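PDB 3KYA: putative phosphatase from Bacteroides thetaiotaomicron, which is of unknown function but binds zinc ions and probably joins an IPT/TIG domain to a six-bladed beta-propeller. Local coordinates for residues Ile156-His161 / Tyr459-Val464; Asn229-Gly232 / Asp236-Asp239; Pro309-Gln314 / Gly354-Ser359; Pro383-Thr386 / Tyr391-Tyr394; Val403-Val406 / Val412-Tyr415. One frame throughout, in Å; residues are numbered along the deposited sequence. Where two conformers were deposited one is given.

Contact 1: residues Ile156-His161 / Tyr459-Val464; sequences ICYDGH and YVHDQV. With ZN (zinc ion), chain Y.
Ile156 and Tyr158 both reach the imidazole of His461, a worked example of two sheets that look like propeller blades meeting through a single ring. The apolar part is a CH-pi contact. The extended side chain of Ile156 brings CD1 over the centre of the imidazole, 3.7 Å from the His461 ring centroid and only 7° off the ring normal. With CG anti to the backbone N (chi1 176°), His461 carries its ring away from its strand, where the methyl lies over it. On the opposite face the backbone N of Gln463 lies nearer the rim.

The aromatic part is an offset edge-to-face pair. Tyr158 turns its edge toward the His461 face, the planes at 77°, and CE1 of Tyr158 comes to 4.0 Å from CE1 of His461. The polar ends point elsewhere: Tyr158 OH is hydrogen-bonded to Gln165 OE1, and His461 NE2 to the carbonyl O of Phe138, so the buried imidazole is fixed in its rotation as well as packed.

The metal part lies on the same segment but does not touch His461. His161 ND1 binds a zinc ion at 2.1 Å; water 1 is a second ligand, at 2.0 Å from the zinc, and two atoms from elsewhere in the structure also bind it. Trp122 stacks on the His161 ring and also meets Tyr158 edge-to-face, linking metal ligand and interface.

Strand 153-159 is flanked by 141-147 and 161-168, strand 457-462 by 446-452 and 467-473. Ile468 touches both Ile156 and His461, and Leu144 packs on Ile156, closing the seam between the two sheets.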
# COMPACT_ATOMS: atom_id res chain seq x y z
N ILE A 156 7.56 -9.44 -31.83
CA ILE A 156 6.62 -10.34 -31.18
C ILE A 156 6.78 -11.74 -31.76
O ILE A 156 6.82 -11.91 -32.99
CB ILE A 156 5.15 -9.82 -31.29
CG1 ILE A 156 4.19 -10.75 -30.54
CG2 ILE A 156 4.73 -9.62 -32.77
CD1 ILE A 156 2.78 -10.17 -30.33
N CYS A 157 6.91 -12.72 -30.87
CA CYS A 157 6.99 -14.12 -31.26
C CYS A 157 5.77 -14.82 -30.69
O CYS A 157 5.21 -14.41 -29.65
CB CYS A 157 8.28 -14.78 -30.79
SG CYS A 157 8.54 -14.90 -29.01
N TYR A 158 5.38 -15.90 -31.36
CA TYR A 158 4.15 -16.61 -31.04
C TYR A 158 4.27 -18.11 -30.92
O TYR A 158 4.94 -18.76 -31.71
CB TYR A 158 3.16 -16.42 -32.19
CG TYR A 158 2.78 -15.00 -32.53
CD1 TYR A 158 1.85 -14.31 -31.77
CD2 TYR A 158 3.30 -14.38 -33.66
CE1 TYR A 158 1.47 -13.02 -32.09
CE2 TYR A 158 2.91 -13.08 -34.00
CZ TYR A 158 2.01 -12.40 -33.20
OH TYR A 158 1.62 -11.12 -33.52
N ASP A 159 3.55 -18.65 -29.95
CA ASP A 159 3.43 -20.07 -29.79
C ASP A 159 2.25 -20.50 -30.68
O ASP A 159 1.09 -20.48 -30.22
CB ASP A 159 3.20 -20.40 -28.31
CG ASP A 159 3.14 -21.89 -28.02
OD1 ASP A 159 3.15 -22.71 -28.97
OD2 ASP A 159 3.08 -22.26 -26.83
N GLY A 160 2.52 -20.85 -31.94
CA GLY A 160 1.49 -21.27 -32.92
C GLY A 160 1.43 -20.50 -34.25
O GLY A 160 0.56 -20.78 -35.07
N HIS A 161 2.31 -19.52 -34.44
CA HIS A 161 2.43 -18.73 -35.69
C HIS A 161 3.93 -18.70 -35.96
O HIS A 161 4.69 -18.19 -35.13
CB HIS A 161 1.84 -17.34 -35.54
CG HIS A 161 1.83 -16.54 -36.81
ND1 HIS A 161 0.84 -16.69 -37.77
CD2 HIS A 161 2.68 -15.61 -37.29
CE1 HIS A 161 1.08 -15.86 -38.77
NE2 HIS A 161 2.20 -15.20 -38.51
N TYR A 459 3.92 -1.83 -23.28
CA TYR A 459 3.18 -2.41 -24.40
C TYR A 459 2.74 -3.79 -23.91
O TYR A 459 3.52 -4.53 -23.30
CB TYR A 459 4.02 -2.55 -25.67
CG TYR A 459 4.36 -1.21 -26.25
CD1 TYR A 459 3.50 -0.59 -27.14
CD2 TYR A 459 5.52 -0.55 -25.88
CE1 TYR A 459 3.79 0.65 -27.66
CE2 TYR A 459 5.84 0.68 -26.41
CZ TYR A 459 4.97 1.28 -27.30
OH TYR A 459 5.25 2.51 -27.83
N VAL A 460 1.49 -4.14 -24.19
CA VAL A 460 0.90 -5.37 -23.72
C VAL A 460 0.34 -6.16 -24.89
O VAL A 460 -0.35 -5.60 -25.73
CB VAL A 460 -0.28 -5.07 -22.79
CG1 VAL A 460 -0.88 -6.36 -22.25
CG2 VAL A 460 0.14 -4.11 -21.66
N HIS A 461 0.61 -7.47 -24.94
CA HIS A 461 0.02 -8.31 -25.96
C HIS A 461 -1.24 -8.96 -25.41
O HIS A 461 -1.17 -9.86 -24.55
CB HIS A 461 1.00 -9.37 -26.47
CG HIS A 461 0.39 -10.32 -27.44
ND1 HIS A 461 0.71 -11.67 -27.46
CD2 HIS A 461 -0.57 -10.15 -28.37
CE1 HIS A 461 0.00 -12.26 -28.41
NE2 HIS A 461 -0.80 -11.37 -28.96
N ASP A 462 -2.39 -8.48 -25.89
CA ASP A 462 -3.71 -8.97 -25.48
C ASP A 462 -4.07 -10.05 -26.52
O ASP A 462 -4.62 -9.77 -27.58
CB ASP A 462 -4.68 -7.80 -25.42
CG ASP A 462 -6.01 -8.14 -24.79
OD1 ASP A 462 -6.44 -9.31 -24.84
OD2 ASP A 462 -6.66 -7.20 -24.28
N GLN A 463 -3.65 -11.27 -26.19
CA GLN A 463 -3.79 -12.42 -27.07
C GLN A 463 -5.21 -12.68 -27.57
O GLN A 463 -5.39 -12.90 -28.77
CB GLN A 463 -3.31 -13.69 -26.36
CG GLN A 463 -3.34 -14.95 -27.23
CD GLN A 463 -3.41 -16.22 -26.39
OE1 GLN A 463 -3.24 -16.18 -25.17
NE2 GLN A 463 -3.67 -17.34 -27.04
N VAL A 464 -6.20 -12.67 -26.68
CA VAL A 464 -7.58 -12.97 -27.08
C VAL A 464 -8.34 -11.72 -27.60
O VAL A 464 -9.22 -11.83 -28.44
CB VAL A 464 -8.31 -13.80 -25.98
CG1 VAL A 464 -9.81 -13.91 -26.24
CG2 VAL A 464 -7.68 -15.21 -25.89
ZN ZN Y . -0.79 -18.01 -37.89
O HOH W 1 -1.84 -18.37 -36.27

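Contact 2: residues Asn229-Gly232 / Asp236-Asp239. With EDO (1,2-ethanediol), chain M; EDO (1,2-ethanediol), chain N.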
# COMPACT_ATOMS: atom_id res chain seq x y z
N ASN A 229 21.88 -8.46 -39.91
CA ASN A 229 22.41 -8.19 -41.24
C ASN A 229 23.29 -6.94 -41.23
O ASN A 229 23.24 -6.14 -40.28
CB ASN A 229 21.27 -7.98 -42.25
CG ASN A 229 20.45 -9.24 -42.48
OD1 ASN A 229 20.99 -10.35 -42.62
ND2 ASN A 229 19.13 -9.08 -42.54
N ALA A 230 24.09 -6.78 -42.28
CA ALA A 230 24.97 -5.63 -42.43
C ALA A 230 24.19 -4.31 -42.39
O ALA A 230 24.73 -3.31 -41.92
CB ALA A 230 25.82 -5.72 -43.74
N ASP A 231 22.94 -4.30 -42.85
CA ASP A 231 22.14 -3.07 -42.80
C ASP A 231 21.39 -2.86 -41.48
O ASP A 231 20.55 -1.96 -41.38
CB ASP A 231 21.16 -2.98 -44.00
CG ASP A 231 20.11 -4.07 -43.99
OD1 ASP A 231 20.02 -4.85 -43.02
OD2 ASP A 231 19.35 -4.15 -44.99
N GLY A 232 21.67 -3.70 -40.47
CA GLY A 232 21.05 -3.55 -39.16
C GLY A 232 19.76 -4.32 -38.92
O GLY A 232 19.26 -4.34 -37.80
N ASP A 236 14.97 -12.63 -43.42
CA ASP A 236 15.26 -13.93 -44.04
C ASP A 236 16.66 -14.00 -44.69
O ASP A 236 17.08 -15.07 -45.12
CB ASP A 236 14.13 -14.35 -44.99
CG ASP A 236 12.82 -14.68 -44.24
OD1 ASP A 236 12.87 -15.13 -43.08
OD2 ASP A 236 11.74 -14.51 -44.83
N ARG A 237 17.39 -12.89 -44.73
CA ARG A 237 18.77 -12.91 -45.22
C ARG A 237 19.72 -13.25 -44.08
O ARG A 237 20.88 -13.57 -44.32
CB ARG A 237 19.17 -11.56 -45.79
CG ARG A 237 18.40 -11.13 -47.03
CD ARG A 237 18.74 -9.70 -47.36
NE ARG A 237 18.25 -8.81 -46.31
CZ ARG A 237 18.56 -7.52 -46.21
NH1 ARG A 237 19.36 -6.94 -47.08
NH2 ARG A 237 18.06 -6.80 -45.21
N SER A 238 19.24 -13.14 -42.85
CA SER A 238 20.05 -13.36 -41.66
C SER A 238 20.51 -14.80 -41.47
O SER A 238 19.72 -15.73 -41.65
CB SER A 238 19.30 -12.93 -40.39
OG SER A 238 19.07 -11.53 -40.37
N ASP A 239 21.78 -14.96 -41.12
CA ASP A 239 22.33 -16.26 -40.80
C ASP A 239 21.64 -16.77 -39.53
O ASP A 239 21.48 -16.02 -38.58
CB ASP A 239 23.84 -16.15 -40.55
CG ASP A 239 24.48 -17.51 -40.25
OD1 ASP A 239 24.59 -18.34 -41.18
OD2 ASP A 239 24.88 -17.75 -39.08
C1 EDO M . 15.37 -15.93 -40.16
O1 EDO M . 14.02 -15.89 -40.67
C2 EDO M . 16.35 -16.50 -41.17
O2 EDO M . 15.84 -17.75 -41.67
C1 EDO N . 27.71 -5.16 -37.93
O1 EDO N . 27.03 -3.91 -38.09
C2 EDO N . 26.71 -6.30 -37.98
O2 EDO N . 25.36 -5.80 -37.85
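A type I beta turn, Asn229 to Gly232, opens the long hairpin loop between strands 220-227 and 240-246, and its side chains meet Arg237 and Ser238 where the loop returns. The backbone turn is closed by Gly232 N to Asn229 O at 2.9 Å. Asp231 OD2 forms a salt bridge with Arg237 NH2, 3.0 Å long and fairly straight (161° at the hydrogen), while Asp231 OD1 is hydrogen-bonded to Thr233 OG1. The carboxylate is met on its syn side, and OD2 lies close to the guanidinium plane; the two planes are nevertheless 66° apart, so one N-H does the work. A bend at chi3 turns the arginine back toward the turn, and NH2 has a second acid in Asp235 OD2.

Asn229 points into the loop, toward Arg237 and Ser238. Its CG lies over one face of the Arg237 guanidinium, and OD1 stands 3.2 Å from Ser238 OG, a weak bond that is not settled, since the hydroxyl proton can also reach Lys227 O; Ser238 OG in turn accepts from Asp235 N. The amide is held mainly through ND2, bonded to Asp235 OD1 and Thr233 OG1. Replacing Asn229 with an alanine would probably leave Asp235 OD1 without its amide mate, open a gap beside the guanidinium and let the loop interior shift.

Beyond the loop, Asp239 pairs through its backbone with Lys227, leading into strand 240-246, one of the two outermost strands of its four-stranded sheet.

Contact 3: residues Pro309-Gln314 / Gly354-Ser359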
# COMPACT_ATOMS: atom_id res chain seq x y z
N PRO A 309 8.41 -32.63 -12.22
CA PRO A 309 8.39 -32.74 -13.68
C PRO A 309 7.21 -32.04 -14.33
O PRO A 309 6.20 -31.78 -13.67
CB PRO A 309 8.27 -34.26 -13.91
CG PRO A 309 8.85 -34.86 -12.69
CD PRO A 309 8.46 -33.95 -11.58
N SER A 310 7.36 -31.73 -15.61
CA SER A 310 6.32 -31.07 -16.40
C SER A 310 6.05 -29.66 -15.84
O SER A 310 4.91 -29.32 -15.54
CB SER A 310 5.06 -31.93 -16.44
OG SER A 310 5.34 -33.19 -17.04
N TRP A 311 7.12 -28.88 -15.73
CA TRP A 311 7.07 -27.55 -15.15
C TRP A 311 7.38 -26.54 -16.26
O TRP A 311 8.50 -26.50 -16.78
CB TRP A 311 8.10 -27.45 -14.02
CG TRP A 311 7.50 -26.98 -12.71
CD1 TRP A 311 7.77 -25.82 -12.02
CD2 TRP A 311 6.50 -27.67 -11.94
NE1 TRP A 311 7.01 -25.77 -10.86
CE2 TRP A 311 6.22 -26.88 -10.81
CE3 TRP A 311 5.80 -28.88 -12.12
CZ2 TRP A 311 5.28 -27.27 -9.85
CZ3 TRP A 311 4.87 -29.26 -11.16
CH2 TRP A 311 4.62 -28.47 -10.04
N GLU A 312 6.36 -25.78 -16.66
CA GLU A 312 6.50 -24.80 -17.74
C GLU A 312 6.83 -23.44 -17.18
O GLU A 312 6.01 -22.86 -16.46
CB GLU A 312 5.19 -24.73 -18.52
CG GLU A 312 5.29 -23.88 -19.79
CD GLU A 312 3.97 -23.68 -20.48
OE1 GLU A 312 2.92 -24.16 -19.99
OE2 GLU A 312 3.97 -23.04 -21.55
N PHE A 313 8.00 -22.89 -17.52
CA PHE A 313 8.39 -21.60 -16.93
C PHE A 313 9.39 -20.78 -17.72
O PHE A 313 10.14 -21.32 -18.54
CB PHE A 313 8.94 -21.80 -15.50
CG PHE A 313 10.27 -22.53 -15.43
CD1 PHE A 313 10.31 -23.92 -15.37
CD2 PHE A 313 11.47 -21.83 -15.39
CE1 PHE A 313 11.52 -24.60 -15.30
CE2 PHE A 313 12.69 -22.51 -15.32
CZ PHE A 313 12.72 -23.89 -15.28
N GLN A 314 9.39 -19.48 -17.43
CA GLN A 314 10.35 -18.54 -17.99
C GLN A 314 11.12 -17.85 -16.87
O GLN A 314 10.70 -17.85 -15.70
CB GLN A 314 9.66 -17.52 -18.91
CG GLN A 314 9.06 -18.20 -20.12
CD GLN A 314 8.61 -17.23 -21.18
OE1 GLN A 314 8.08 -16.15 -20.89
NE2 GLN A 314 8.82 -17.62 -22.44
N GLY A 354 2.38 -16.43 -5.00
CA GLY A 354 1.41 -17.31 -5.63
C GLY A 354 1.35 -18.66 -4.93
O GLY A 354 2.26 -19.01 -4.15
N GLY A 355 0.29 -19.41 -5.21
CA GLY A 355 0.08 -20.73 -4.65
C GLY A 355 0.47 -21.87 -5.57
O GLY A 355 -0.07 -22.02 -6.65
N TYR A 356 1.44 -22.66 -5.11
CA TYR A 356 1.91 -23.87 -5.77
C TYR A 356 0.74 -24.75 -6.25
O TYR A 356 0.02 -25.32 -5.44
CB TYR A 356 2.77 -24.64 -4.74
CG TYR A 356 3.23 -26.04 -5.12
CD1 TYR A 356 4.37 -26.24 -5.88
CD2 TYR A 356 2.56 -27.16 -4.64
CE1 TYR A 356 4.81 -27.52 -6.21
CE2 TYR A 356 2.98 -28.45 -4.96
CZ TYR A 356 4.11 -28.62 -5.75
OH TYR A 356 4.54 -29.89 -6.07
N LYS A 357 0.56 -24.83 -7.57
CA LYS A 357 -0.51 -25.64 -8.19
C LYS A 357 -1.93 -25.23 -7.77
O LYS A 357 -2.85 -26.05 -7.79
CB LYS A 357 -0.31 -27.14 -7.91
CG LYS A 357 1.08 -27.66 -8.23
CD LYS A 357 1.21 -29.18 -8.11
CE LYS A 357 0.41 -29.90 -9.19
NZ LYS A 357 0.70 -31.37 -9.27
N GLN A 358 -2.11 -23.97 -7.40
CA GLN A 358 -3.41 -23.46 -6.96
C GLN A 358 -3.76 -22.17 -7.70
O GLN A 358 -3.39 -21.09 -7.27
CB GLN A 358 -3.38 -23.21 -5.45
CG GLN A 358 -3.00 -24.46 -4.64
CD GLN A 358 -2.50 -24.15 -3.24
OE1 GLN A 358 -3.17 -23.48 -2.44
NE2 GLN A 358 -1.30 -24.67 -2.91
N SER A 359 -4.49 -22.30 -8.80
CA SER A 359 -4.93 -21.14 -9.57
C SER A 359 -5.97 -20.31 -8.81
O SER A 359 -6.73 -20.84 -8.00
CB SER A 359 -5.53 -21.57 -10.91
OG SER A 359 -6.70 -22.35 -10.74
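Two chi1 torsions bring the Trp311 indole and the Tyr356 ring together: Trp311 sits at -126°, well off a staggered position, and Tyr356 at 172°, with CG anti to its own backbone N. Neither side chain starts out aimed at the other segment, and only the far ends of the rings meet. CZ2 of Trp311 lies 3.7 Å from CE1 of Tyr356. The planes are 34° apart and the centroids of the Trp311 six-membered ring and the Tyr356 ring 5.9 Å, an oblique meeting that is neither a stack nor a T.

Lys357 completes the group. It passes CG over the centre of the Tyr356 ring, 3.8 Å above the plane, and has CD at the edge of the indole, 4.0 Å from Trp311 CH2; the chain bends only beyond this, at chi3. The lysine methylenes thus cover the tyrosine and border the tryptophan at once.

The shape of the second segment comes from a type II turn, Gly355 to Gln358, closed by Gln358 N to Gly355 O at 2.9 Å. Gln358 NE2 adds a bond of 2.9 Å to Tyr356 O within the same turn. The polar ends of the rings are tied elsewhere, Trp311 NE1 to Tyr333 OH and Tyr356 OH to Asp308 OD2.

Trp311 lies just ahead of strand 313-317, the turn just after strand 345-352, so the contact joins the loop entering one outermost strand of a four-stranded sheet to the loop leaving the other. Between them, Tyr333 belongs to strand 333-340, and Asn331, in the loop before it, touches Trp311 and pairs with the Lys357 backbone.

Contact 4: residues Pro383-Thr386 / Tyr391-Tyr394; sequences PDYT and YDFY
Tyr385 gives its phenol proton to Asp392 OD1 in a short hydrogen bond, 2.5 Å from OH to OD1, on the syn lone pair of the carboxylate. The acid comes to the ring edge, near its plane, with the carboxylate turned 77° from the ring. Farther down that edge, Tyr385 CE2 lies 3.7 Å from the carbonyl O of Tyr391, and CD2 is 3.9 Å from Tyr391 N, which sits in the ring plane. The phenol therefore runs edge-on along the start of strand 391-397. Tyr385, its CG beside the backbone N (chi1 -61°), carries the ring out of the loop to the strand.

The second shell is centred on Asn382, directly after strand 374-381. Its ND2 binds Asp392 OD2, the oxygen not used by the phenol, and its OD1 accepts from Asp384 N, so one side chain steadies both the acid and the backbone leading to Tyr385. Pro408 packs on Tyr385 and Asp392 alike. Farther out, Lys405 NZ makes only a long, weak ion pair with Asp392 OD2.

With a phenylalanine in place of Tyr385, Asp392 OD1 would probably lose its phenol donor and the loop one of its polar ties to the strand.

A buried carboxylate gripped through both oxygens by neutral donors, with an ammonium group at a distance, is likely to stay ionised; the short phenol bond is consistent with negative charge on OD1.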
# COMPACT_ATOMS: atom_id res chain seq x y z
N PRO A 383 10.63 5.39 -8.52
CA PRO A 383 11.36 6.55 -7.98
C PRO A 383 11.25 6.75 -6.47
O PRO A 383 12.08 7.45 -5.89
CB PRO A 383 10.72 7.74 -8.71
CG PRO A 383 10.18 7.17 -9.95
CD PRO A 383 9.71 5.78 -9.60
N ASP A 384 10.24 6.15 -5.83
CA ASP A 384 10.10 6.25 -4.38
C ASP A 384 11.12 5.38 -3.63
O ASP A 384 11.32 5.59 -2.44
CB ASP A 384 8.68 5.85 -3.94
CG ASP A 384 7.60 6.76 -4.52
OD1 ASP A 384 7.92 7.87 -4.99
OD2 ASP A 384 6.42 6.35 -4.49
N TYR A 385 11.74 4.41 -4.30
CA TYR A 385 12.73 3.56 -3.63
C TYR A 385 14.09 4.25 -3.64
O TYR A 385 14.52 4.70 -4.69
CB TYR A 385 12.84 2.17 -4.27
CG TYR A 385 11.58 1.32 -4.26
CD1 TYR A 385 10.50 1.62 -3.43
CD2 TYR A 385 11.51 0.15 -5.01
CE1 TYR A 385 9.37 0.82 -3.41
CE2 TYR A 385 10.38 -0.67 -4.98
CZ TYR A 385 9.32 -0.32 -4.19
OH TYR A 385 8.21 -1.12 -4.15
N THR A 386 14.75 4.29 -2.49
CA THR A 386 16.04 4.99 -2.35
C THR A 386 17.24 4.10 -2.00
O THR A 386 18.38 4.55 -2.11
CB THR A 386 15.94 6.10 -1.27
OG1 THR A 386 15.64 5.51 0.00
CG2 THR A 386 14.87 7.13 -1.63
N TYR A 391 13.57 -1.35 -7.93
CA TYR A 391 12.55 -1.83 -8.85
C TYR A 391 11.41 -2.63 -8.26
O TYR A 391 11.55 -3.30 -7.24
CB TYR A 391 13.20 -2.75 -9.90
CG TYR A 391 14.27 -2.10 -10.71
CD1 TYR A 391 15.58 -2.07 -10.26
CD2 TYR A 391 13.99 -1.53 -11.95
CE1 TYR A 391 16.58 -1.46 -10.99
CE2 TYR A 391 14.98 -0.92 -12.69
CZ TYR A 391 16.28 -0.89 -12.21
OH TYR A 391 17.28 -0.30 -12.92
N ASP A 392 10.27 -2.53 -8.95
CA ASP A 392 9.11 -3.39 -8.74
C ASP A 392 9.04 -4.29 -9.97
O ASP A 392 9.75 -4.06 -10.97
CB ASP A 392 7.82 -2.59 -8.60
CG ASP A 392 7.73 -1.86 -7.29
OD1 ASP A 392 7.95 -2.52 -6.24
OD2 ASP A 392 7.42 -0.65 -7.30
N PHE A 393 8.19 -5.30 -9.91
CA PHE A 393 8.01 -6.27 -10.99
C PHE A 393 6.54 -6.28 -11.40
O PHE A 393 5.65 -6.26 -10.55
CB PHE A 393 8.46 -7.63 -10.47
CG PHE A 393 8.35 -8.75 -11.47
CD1 PHE A 393 9.30 -8.90 -12.48
CD2 PHE A 393 7.34 -9.68 -11.38
CE1 PHE A 393 9.22 -9.96 -13.40
CE2 PHE A 393 7.24 -10.74 -12.29
CZ PHE A 393 8.20 -10.87 -13.30
N TYR A 394 6.29 -6.27 -12.71
CA TYR A 394 4.95 -6.25 -13.28
C TYR A 394 4.83 -7.43 -14.22
O TYR A 394 5.77 -7.70 -14.96
CB TYR A 394 4.70 -4.96 -14.05
CG TYR A 394 4.62 -3.74 -13.17
CD1 TYR A 394 5.77 -3.13 -12.67
CD2 TYR A 394 3.39 -3.19 -12.84
CE1 TYR A 394 5.69 -2.00 -11.87
CE2 TYR A 394 3.30 -2.07 -12.03
CZ TYR A 394 4.44 -1.48 -11.54
OH TYR A 394 4.32 -0.37 -10.74

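Contact 5: residues Val403-Val406 / Val412-Tyr415; sequences VRKV and VSTY
Val403 to Val406 and Val412 to Tyr415 pair as an antiparallel beta hairpin, the last two strands of what is probably a four-stranded propeller blade, their directions 142° apart. Lys405 and Ser413 form a hydrogen-bonded pair, Lys405 N to Ser413 O at 3.0 Å and Ser413 N to Lys405 O at 2.9 Å. Arg404 with Thr414 and Val406 with Val412 are the non-hydrogen-bonded pairs to its two sides. Tyr415 N to Val403 O, 2.8 Å, continues the ladder.

The tight side is the face bearing Arg404, Val406, Val412 and Thr414. Bends at chi2 and chi3 fold the arginine back so that its guanidinium has Val412 CG1 over one face, 3.4 Å from NH2. At the guanidinium edge NE makes a weak bond to Ser413 O, an atom already holding Lys405 N. Its charge is met elsewhere, by Asp363 at NH2 and Asp397 at NH1, and Thr414 OG1 is bonded to Tyr361 OH and to Asp363 OD2; the buried arginine thus ties the hairpin to the loop carrying Asp363. Beside it, Val406 CG2 and Val412 CG2 lie 4.2 Å apart, the two valines pointing the same way. Packing is also close at the strand end, where Val403 CG1 meets the edge of the Tyr415 ring and Ile471 of strand 467-473 touches both residues; Tyr394 is the edge-to-face partner of Tyr415.

The face of Lys405 and Ser413 is looser. Both residues are partly exposed, and the lysine, extended throughout, leads its amine away from the partner strand. Across this looser face, water 2 sits 2.7 Å from Ser413 OG and donates a weak bond to Lys405 O.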
# COMPACT_ATOMS: atom_id res chain seq x y z
N VAL A 403 -2.76 -6.83 -15.52
CA VAL A 403 -1.35 -6.65 -15.20
C VAL A 403 -1.28 -6.57 -13.67
O VAL A 403 -2.01 -5.77 -13.06
CB VAL A 403 -0.77 -5.36 -15.80
CG1 VAL A 403 0.69 -5.18 -15.39
CG2 VAL A 403 -0.90 -5.34 -17.35
N ARG A 404 -0.46 -7.42 -13.05
CA ARG A 404 -0.25 -7.41 -11.59
C ARG A 404 1.13 -6.81 -11.28
O ARG A 404 2.03 -6.79 -12.14
CB ARG A 404 -0.29 -8.83 -10.98
CG ARG A 404 -1.44 -9.75 -11.38
CD ARG A 404 -2.76 -9.52 -10.66
NE ARG A 404 -2.77 -9.84 -9.22
CZ ARG A 404 -2.93 -11.06 -8.69
NH1 ARG A 404 -3.05 -12.14 -9.46
NH2 ARG A 404 -2.95 -11.21 -7.36
N LYS A 405 1.29 -6.33 -10.05
CA LYS A 405 2.52 -5.74 -9.54
C LYS A 405 3.00 -6.55 -8.34
O LYS A 405 2.18 -6.97 -7.52
CB LYS A 405 2.27 -4.29 -9.10
CG LYS A 405 3.47 -3.58 -8.50
CD LYS A 405 3.08 -2.20 -7.99
CE LYS A 405 4.15 -1.58 -7.12
NZ LYS A 405 3.66 -0.31 -6.47
N VAL A 406 4.31 -6.76 -8.26
CA VAL A 406 4.94 -7.50 -7.18
C VAL A 406 6.09 -6.67 -6.62
O VAL A 406 7.06 -6.37 -7.33
CB VAL A 406 5.52 -8.89 -7.65
CG1 VAL A 406 6.11 -9.66 -6.45
CG2 VAL A 406 4.45 -9.75 -8.35
N VAL A 412 1.66 -8.65 -3.69
CA VAL A 412 1.06 -8.69 -5.01
C VAL A 412 -0.21 -7.84 -5.03
O VAL A 412 -1.08 -7.98 -4.18
CB VAL A 412 0.73 -10.12 -5.46
CG1 VAL A 412 0.23 -10.12 -6.93
CG2 VAL A 412 1.95 -11.03 -5.29
N SER A 413 -0.30 -6.97 -6.04
CA SER A 413 -1.46 -6.11 -6.25
C SER A 413 -1.89 -6.16 -7.72
O SER A 413 -1.25 -6.84 -8.55
CB SER A 413 -1.16 -4.68 -5.82
OG SER A 413 -0.08 -4.14 -6.56
N THR A 414 -2.99 -5.48 -8.04
CA THR A 414 -3.48 -5.41 -9.41
C THR A 414 -3.23 -4.00 -9.90
O THR A 414 -3.70 -3.04 -9.28
CB THR A 414 -4.96 -5.79 -9.51
OG1 THR A 414 -5.12 -7.15 -9.08
CG2 THR A 414 -5.45 -5.69 -10.95
N TYR A 415 -2.47 -3.87 -10.99
CA TYR A 415 -2.07 -2.57 -11.53
C TYR A 415 -3.02 -2.01 -12.57
O TYR A 415 -3.37 -0.82 -12.53
CB TYR A 415 -0.66 -2.67 -12.13
CG TYR A 415 -0.15 -1.42 -12.82
CD1 TYR A 415 0.05 -0.24 -12.11
CD2 TYR A 415 0.15 -1.43 -14.18
CE1 TYR A 415 0.54 0.91 -12.75
CE2 TYR A 415 0.63 -0.30 -14.82
CZ TYR A 415 0.82 0.87 -14.10
OH TYR A 415 1.30 2.00 -14.73
O HOH W 2 2.19 -4.66 -5.12

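Overall arrangement
From the N terminus, the chain runs through strands 19-28 to 100-101, which form one eight-stranded sheet, and then strand 105-110 before contact 1 opens at Ile156. That contact closes only at Val464, so its loop encloses the other four, which follow in series without crossing. Contact 2 closes a local hairpin loop, contact 3 joins the two ends of one four-stranded sheet, and contacts 4 and 5 close successive turns of the next sheet. These last two touch: Phe393 O and Val406 N, 2.7 Å apart, probably hydrogen-bond across adjacent strands. Contact 1 alone of the five bridges sheets far apart in sequence, bringing 141-178 against the sheet of 446-473 that also takes in strand 105-110, consistent with closure of a propeller ring.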